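Local coordinates for protein lectin (Lotus tetragonolobus, PDB 2EIG) that probably binds carbohydrate, L-fucosyl groups in particular, as a tetrameric seed lectin of the legume family that carries calcium and manganese ions, at residues A[21-26]-A[30-35]. Residues are numbered along the deposited sequence; the frame is centred on the assembly and turned at random.
Sequences KIWTDG and MPTDPL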
loop_
_atom_site.group_PDB
_atom_site.type_symbol
_atom_site.label_atom_id
_atom_site.label_comp_id
_atom_site.label_asym_id
_atom_site.label_seq_id
_atom_site.Cartn_x
_atom_site.Cartn_y
_atom_site.Cartn_z
ATOM N N LYS A 21 -33.896 -12.239 4.061
ATOM C CA LYS A 21 -34.635 -13.525 3.906
ATOM C C LYS A 21 -34.166 -14.214 2.659
ATOM O O LYS A 21 -33.772 -13.541 1.692
ATOM C CB LYS A 21 -36.154 -13.303 3.786
ATOM C CG LYS A 21 -36.835 -12.445 4.876
ATOM C CD LYS A 21 -36.929 -13.205 6.178
ATOM C CE LYS A 21 -37.533 -12.394 7.294
ATOM N NZ LYS A 21 -37.320 -13.243 8.490
ATOM N N ILE A 22 -34.177 -15.552 2.652
ATOM C CA ILE A 22 -34.061 -16.270 1.369
ATOM C C ILE A 22 -35.362 -15.944 0.620
ATOM O O ILE A 22 -36.438 -16.014 1.220
ATOM C CB ILE A 22 -33.874 -17.824 1.541
ATOM C CG1 ILE A 22 -32.660 -18.156 2.423
ATOM C CG2 ILE A 22 -33.736 -18.524 0.175
ATOM C CD1 ILE A 22 -31.379 -17.465 2.007
ATOM N N TRP A 23 -35.263 -15.515 -0.639
ATOM C CA TRP A 23 -36.443 -15.171 -1.466
ATOM C C TRP A 23 -36.466 -16.056 -2.729
ATOM O O TRP A 23 -35.686 -17.006 -2.826
ATOM C CB TRP A 23 -36.578 -13.629 -1.689
ATOM C CG TRP A 23 -36.814 -13.028 -3.105
ATOM C CD1 TRP A 23 -35.983 -13.149 -4.212
ATOM C CD2 TRP A 23 -37.868 -12.121 -3.516
ATOM N NE1 TRP A 23 -36.474 -12.414 -5.285
ATOM C CE2 TRP A 23 -37.628 -11.783 -4.895
ATOM C CE3 TRP A 23 -38.993 -11.586 -2.875
ATOM C CZ2 TRP A 23 -38.481 -10.945 -5.632
ATOM C CZ3 TRP A 23 -39.851 -10.745 -3.616
ATOM C CH2 TRP A 23 -39.579 -10.425 -4.975
ATOM N N THR A 24 -37.383 -15.786 -3.652
ATOM C CA THR A 24 -37.555 -16.628 -4.853
ATOM C C THR A 24 -36.254 -17.041 -5.527
ATOM O O THR A 24 -35.316 -16.230 -5.658
ATOM C CB THR A 24 -38.380 -15.922 -5.943
ATOM O OG1 THR A 24 -39.249 -14.943 -5.348
ATOM C CG2 THR A 24 -39.172 -16.958 -6.762
ATOM N N ASP A 25 -36.223 -18.304 -5.961
ATOM C CA ASP A 25 -35.140 -18.846 -6.794
ATOM C C ASP A 25 -33.809 -18.879 -6.036
ATOM O O ASP A 25 -32.772 -18.613 -6.648
ATOM C CB ASP A 25 -34.904 -17.989 -8.058
ATOM C CG ASP A 25 -36.033 -18.062 -9.076
ATOM O OD1 ASP A 25 -36.850 -18.998 -8.998
ATOM O OD2 ASP A 25 -36.058 -17.169 -9.976
ATOM N N GLY A 26 -33.850 -19.154 -4.735
ATOM C CA GLY A 26 -32.641 -19.236 -3.923
ATOM C C GLY A 26 -31.815 -17.954 -3.805
ATOM O O GLY A 26 -30.606 -18.014 -3.678
ATOM N N MET A 30 -32.360 -8.468 0.506
ATOM C CA MET A 30 -32.002 -7.584 1.608
ATOM C C MET A 30 -32.399 -6.189 1.137
ATOM O O MET A 30 -31.572 -5.468 0.616
ATOM C CB MET A 30 -30.477 -7.641 1.848
ATOM C CG MET A 30 -29.966 -9.034 2.249
ATOM S SD MET A 30 -28.213 -8.984 2.481
ATOM C CE MET A 30 -28.121 -8.128 4.086
ATOM N N PRO A 31 -33.657 -5.816 1.336
ATOM C CA PRO A 31 -34.637 -6.610 2.100
ATOM C C PRO A 31 -35.514 -7.510 1.235
ATOM O O PRO A 31 -35.580 -7.381 0.005
ATOM C CB PRO A 31 -35.542 -5.530 2.707
ATOM C CG PRO A 31 -35.649 -4.522 1.586
ATOM C CD PRO A 31 -34.263 -4.570 0.830
ATOM N N THR A 32 -36.185 -8.434 1.907
ATOM C CA THR A 32 -37.140 -9.275 1.251
ATOM C C THR A 32 -38.264 -8.423 0.582
ATOM O O THR A 32 -38.668 -8.698 -0.544
ATOM C CB THR A 32 -37.764 -10.209 2.257
ATOM O OG1 THR A 32 -38.689 -11.042 1.561
ATOM C CG2 THR A 32 -38.474 -9.443 3.349
ATOM N N ASP A 33 -38.721 -7.385 1.276
ATOM C CA ASP A 33 -39.744 -6.525 0.725
ATOM C C ASP A 33 -39.440 -5.014 0.924
ATOM O O ASP A 33 -39.639 -4.468 1.988
ATOM C CB ASP A 33 -41.114 -6.903 1.328
ATOM C CG ASP A 33 -42.262 -6.093 0.712
ATOM O OD1 ASP A 33 -43.371 -6.068 1.295
ATOM O OD2 ASP A 33 -42.021 -5.469 -0.339
ATOM N N PRO A 34 -38.982 -4.339 -0.128
ATOM C CA PRO A 34 -38.689 -2.922 0.033
ATOM C C PRO A 34 -39.961 -2.042 0.199
ATOM O O PRO A 34 -39.859 -0.963 0.777
ATOM C CB PRO A 34 -37.878 -2.575 -1.205
ATOM C CG PRO A 34 -37.751 -3.775 -1.993
ATOM C CD PRO A 34 -38.699 -4.822 -1.487
ATOM N N LEU A 35 -41.131 -2.544 -0.227
ATOM C CA LEU A 35 -42.411 -1.799 -0.173
ATOM C C LEU A 35 -42.794 -1.385 1.223
ATOM O O LEU A 35 -43.513 -0.404 1.428
ATOM C CB LEU A 35 -43.551 -2.627 -0.785
ATOM C CG LEU A 35 -43.311 -3.065 -2.222
ATOM C CD1 LEU A 35 -44.449 -4.056 -2.727
ATOM C CD2 LEU A 35 -43.073 -1.830 -3.154
#
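Lys21 and Trp23 meet Thr32 in a small surface contact of van der Waals character, where strand 21-23, first arm of a short antiparallel hairpin, brushes the loop that leaves its partner strand 27-29 for strand 39-50. It illustrates how a loop can lie close to a hairpin without hydrogen bonds between the two segments: the backbones come nearest at Lys21 and Thr32, whose CA atoms are 5.6 Å apart. The stem of the lysine does the touching. CG of Lys21 lies 3.6 Å from CB of Thr32 and 3.7 Å from its CG2, the two side chains crossing at a slant. Because CG of Lys21 stands anti to the carbonyl carbon (chi1 -52°) and the chain then bends at chi2, the methylenes near the backbone rest on Thr32 while the ammonium end leads away. Trp23 meets the backbone of the same threonine instead, its six-membered ring bringing CE3 to 3.7 Å from the carbonyl O of Thr32. That oxygen accepts a hydrogen bond from Arg215 on strand 214-226, and the same arginine makes a cation-pi contact with Trp23, tying indole and loop to one charged group. Thr24 OG1 sits 3.5 Å above the plane of the Trp23 ring, over its centre. In the legume lectin beta-sandwich the hairpin belongs to one sheet, whereas the loop crosses to a strand of the other; Met30 and Pro31, joined by a cis peptide bond, pack against strand 39-50 as it does so. Farther along, Asp33 forms an Asx turn, its OD2 accepting from the backbone N of Leu35 at 3.1 Å, with the donor well above the carboxylate plane.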